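PDB 1YR2: prolyl oligopeptidase from Novosphingobium capsulatum, which probably hydrolyses oligopeptides as a serine endopeptidase, cutting on the carboxyl side of proline and, less typically, of alanine. Local coordinates for residues A[38-46]-A[674-684]. Numbering follows the deposited sequence.
Sequences PPYPASPQV and QTAAIGPKPHL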
loop_
_atom_site.group_PDB
_atom_site.type_symbol
_atom_site.label_atom_id
_atom_site.label_comp_id
_atom_site.label_asym_id
_atom_site.label_seq_id
_atom_site.Cartn_x
_atom_site.Cartn_y
_atom_site.Cartn_z
ATOM N N PRO A 38 -28.158 20.812 20.162
ATOM C CA PRO A 38 -28.680 20.367 21.515
ATOM C C PRO A 38 -27.513 20.155 22.431
ATOM O O PRO A 38 -26.439 19.920 21.914
ATOM C CB PRO A 38 -29.346 19.021 21.233
ATOM C CG PRO A 38 -29.016 18.677 19.810
ATOM C CD PRO A 38 -28.069 19.694 19.216
ATOM N N PRO A 39 -27.670 20.240 23.742
ATOM C CA PRO A 39 -26.489 20.197 24.616
ATOM C C PRO A 39 -25.770 18.826 24.597
ATOM O O PRO A 39 -26.383 17.750 24.462
ATOM C CB PRO A 39 -27.039 20.548 26.006
ATOM C CG PRO A 39 -28.543 20.535 25.883
ATOM C CD PRO A 39 -28.951 20.368 24.473
ATOM N N TYR A 40 -24.443 18.872 24.694
ATOM C CA TYR A 40 -23.661 17.655 24.688
ATOM C C TYR A 40 -24.047 16.730 25.847
ATOM O O TYR A 40 -24.407 17.227 26.916
ATOM C CB TYR A 40 -22.204 18.029 24.842
ATOM C CG TYR A 40 -21.622 18.727 23.648
ATOM C CD1 TYR A 40 -21.726 18.160 22.388
ATOM C CD2 TYR A 40 -20.981 19.952 23.768
ATOM C CE1 TYR A 40 -21.191 18.763 21.276
ATOM C CE2 TYR A 40 -20.423 20.559 22.643
ATOM C CZ TYR A 40 -20.554 19.943 21.395
ATOM O OH TYR A 40 -20.005 20.495 20.244
ATOM N N PRO A 41 -23.881 15.415 25.693
ATOM C CA PRO A 41 -23.974 14.513 26.845
ATOM C C PRO A 41 -22.919 14.876 27.873
ATOM O O PRO A 41 -21.902 15.486 27.511
ATOM C CB PRO A 41 -23.706 13.139 26.250
ATOM C CG PRO A 41 -24.056 13.307 24.773
ATOM C CD PRO A 41 -23.522 14.681 24.456
ATOM N N ALA A 42 -23.183 14.562 29.134
ATOM C CA ALA A 42 -22.282 14.930 30.198
ATOM C C ALA A 42 -20.905 14.240 30.049
ATOM O O ALA A 42 -20.794 13.102 29.634
ATOM C CB ALA A 42 -22.924 14.604 31.572
ATOM N N SER A 43 -19.853 14.957 30.392
ATOM C CA SER A 43 -18.551 14.323 30.582
ATOM C C SER A 43 -18.053 14.676 31.984
ATOM O O SER A 43 -17.255 15.568 32.118
ATOM C CB SER A 43 -17.587 14.808 29.490
ATOM O OG SER A 43 -18.030 14.301 28.217
ATOM N N PRO A 44 -18.565 14.022 33.029
ATOM C CA PRO A 44 -18.160 14.358 34.405
ATOM C C PRO A 44 -16.635 14.348 34.605
ATOM O O PRO A 44 -15.942 13.524 34.012
ATOM C CB PRO A 44 -18.814 13.251 35.249
ATOM C CG PRO A 44 -20.002 12.780 34.404
ATOM C CD PRO A 44 -19.517 12.903 33.004
ATOM N N GLN A 45 -16.131 15.272 35.406
ATOM C CA GLN A 45 -14.702 15.361 35.689
ATOM C C GLN A 45 -14.415 14.771 37.056
ATOM O O GLN A 45 -15.175 14.982 37.986
ATOM C CB GLN A 45 -14.274 16.804 35.676
ATOM C CG GLN A 45 -14.395 17.383 34.325
ATOM C CD GLN A 45 -13.966 18.824 34.261
ATOM O OE1 GLN A 45 -12.894 19.180 34.732
ATOM N NE2 GLN A 45 -14.798 19.665 33.663
ATOM N N VAL A 46 -13.346 14.000 37.158
ATOM C CA VAL A 46 -12.795 13.591 38.434
ATOM C C VAL A 46 -11.507 14.408 38.519
ATOM O O VAL A 46 -10.531 14.090 37.846
ATOM C CB VAL A 46 -12.504 12.062 38.470
ATOM C CG1 VAL A 46 -11.809 11.662 39.791
ATOM C CG2 VAL A 46 -13.806 11.227 38.267
ATOM N N GLN A 674 -15.642 19.117 24.094
ATOM C CA GLN A 674 -17.050 19.420 24.400
ATOM C C GLN A 674 -17.157 20.287 25.668
ATOM O O GLN A 674 -18.039 21.107 25.785
ATOM C CB GLN A 674 -17.897 18.168 24.578
ATOM C CG GLN A 674 -18.229 17.461 23.272
ATOM C CD GLN A 674 -18.996 16.185 23.424
ATOM O OE1 GLN A 674 -19.314 15.736 24.562
ATOM N NE2 GLN A 674 -19.278 15.541 22.260
ATOM N N THR A 675 -16.209 20.118 26.584
ATOM C CA THR A 675 -16.130 20.927 27.791
ATOM C C THR A 675 -15.549 22.333 27.578
ATOM O O THR A 675 -15.875 23.249 28.327
ATOM C CB THR A 675 -15.277 20.208 28.787
ATOM O OG1 THR A 675 -15.888 18.944 29.063
ATOM C CG2 THR A 675 -15.192 20.981 30.168
ATOM N N ALA A 676 -14.657 22.496 26.608
ATOM C CA ALA A 676 -14.010 23.770 26.357
ATOM C C ALA A 676 -14.937 24.779 25.707
ATOM O O ALA A 676 -15.894 24.415 25.075
ATOM C CB ALA A 676 -12.751 23.600 25.487
ATOM N N ALA A 677 -14.596 26.059 25.867
ATOM C CA ALA A 677 -15.283 27.169 25.199
ATOM C C ALA A 677 -14.658 27.485 23.822
ATOM O O ALA A 677 -13.807 28.366 23.696
ATOM C CB ALA A 677 -15.226 28.393 26.119
ATOM N N ILE A 678 -15.056 26.722 22.808
ATOM C CA ILE A 678 -14.376 26.727 21.506
ATOM C C ILE A 678 -15.376 26.903 20.367
ATOM O O ILE A 678 -15.207 26.393 19.243
ATOM C CB ILE A 678 -13.503 25.464 21.314
ATOM C CG1 ILE A 678 -14.292 24.174 21.567
ATOM C CG2 ILE A 678 -12.257 25.581 22.217
ATOM C CD1 ILE A 678 -13.523 22.941 21.209
ATOM N N GLY A 679 -16.438 27.631 20.678
ATOM C CA GLY A 679 -17.366 28.042 19.666
ATOM C C GLY A 679 -18.463 27.033 19.386
ATOM O O GLY A 679 -18.569 25.979 20.028
ATOM N N PRO A 680 -19.312 27.408 18.451
ATOM C CA PRO A 680 -20.596 26.727 18.240
ATOM C C PRO A 680 -20.601 25.527 17.288
ATOM O O PRO A 680 -21.634 24.867 17.216
ATOM C CB PRO A 680 -21.466 27.853 17.681
ATOM C CG PRO A 680 -20.462 28.656 16.828
ATOM C CD PRO A 680 -19.191 28.621 17.611
ATOM N N LYS A 681 -19.497 25.230 16.597
ATOM C CA LYS A 681 -19.464 24.130 15.634
ATOM C C LYS A 681 -19.492 22.791 16.387
ATOM O O LYS A 681 -19.013 22.696 17.512
ATOM C CB LYS A 681 -18.247 24.263 14.676
ATOM C CG LYS A 681 -18.443 25.451 13.660
ATOM C CD LYS A 681 -17.268 25.594 12.707
ATOM C CE LYS A 681 -17.438 26.699 11.636
ATOM N NZ LYS A 681 -16.309 26.444 10.636
ATOM N N PRO A 682 -20.093 21.767 15.802
ATOM C CA PRO A 682 -20.205 20.452 16.471
ATOM C C PRO A 682 -18.826 19.810 16.717
ATOM O O PRO A 682 -18.023 19.782 15.782
ATOM C CB PRO A 682 -20.923 19.591 15.448
ATOM C CG PRO A 682 -21.419 20.490 14.396
ATOM C CD PRO A 682 -20.645 21.757 14.440
ATOM N N HIS A 683 -18.590 19.296 17.922
ATOM C CA HIS A 683 -17.378 18.590 18.284
ATOM C C HIS A 683 -17.834 17.234 18.813
ATOM O O HIS A 683 -18.290 17.105 19.965
ATOM C CB HIS A 683 -16.653 19.429 19.325
ATOM C CG HIS A 683 -16.281 20.791 18.811
ATOM N ND1 HIS A 683 -16.397 21.946 19.554
ATOM C CD2 HIS A 683 -15.869 21.175 17.576
ATOM C CE1 HIS A 683 -16.011 22.975 18.813
ATOM N NE2 HIS A 683 -15.686 22.537 17.609
ATOM N N LEU A 684 -17.797 16.242 17.915
ATOM C CA LEU A 684 -18.552 15.023 18.072
ATOM C C LEU A 684 -17.658 13.824 17.979
ATOM O O LEU A 684 -16.598 13.910 17.398
ATOM C CB LEU A 684 -19.585 14.845 16.933
ATOM C CG LEU A 684 -20.617 15.964 16.773
ATOM C CD1 LEU A 684 -21.553 15.656 15.570
ATOM C CD2 LEU A 684 -21.403 16.156 18.022
HETATM O O HOH W 1 -19.673 23.344 19.907
HETATM O O HOH W 2 -19.483 16.249 27.114
#
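Tyr40 lies over the Gln674 side chain in a surface contact, where the extended N-terminal segment 38-46 crosses the end of helix 664-675 and the start of strand 683-687. Gln674 CG sits over the centre of one ring face, 3.5 Å from the Tyr40 ring centroid, and the Gln674 amide continues the layer, its plane 6° from that of the ring. The amide is held flat by its own bonds: Gln674 NE2 donates to His683 O at 2.9 Å, nearly straight and in the carbonyl plane, while Gln674 OE1 accepts from a water and from Gln81 of helix 72-89. That water also donates to Pro41 O and accepts from Ser43 OG, which is bonded to Trp77 as well. Strand 683-687 is an edge strand of the mixed eight-stranded sheet of the alpha/beta-hydrolase domain. As in other prolyl oligopeptidases, this catalytic domain is built from both ends of the chain, and here residues from the start of the modelled chain pack against its C-terminal part, the beta-propeller coming between them in sequence. With CG beside its backbone N (chi1 -69°), the Tyr40 ring reaches across Gln674 to the strand, where Tyr40 OH accepts from His683 N at 3.0 Å, a bent bond of 147°. Tyr40 OH also donates to a water, 2.9 Å away, that bridges to Gly679 O and Lys681 O. Leu684 CD2 meets the ring edge at Tyr40 CE1, 4.2 Å away. An alanine in place of Tyr40 would probably leave His683 N without its acceptor and uncover the Gln674 amide. Farther along, Gln45 NE2 rests 3.8 Å from Thr675 CG2, while Thr675 OG1 turns back to Ala671 O in its own helix.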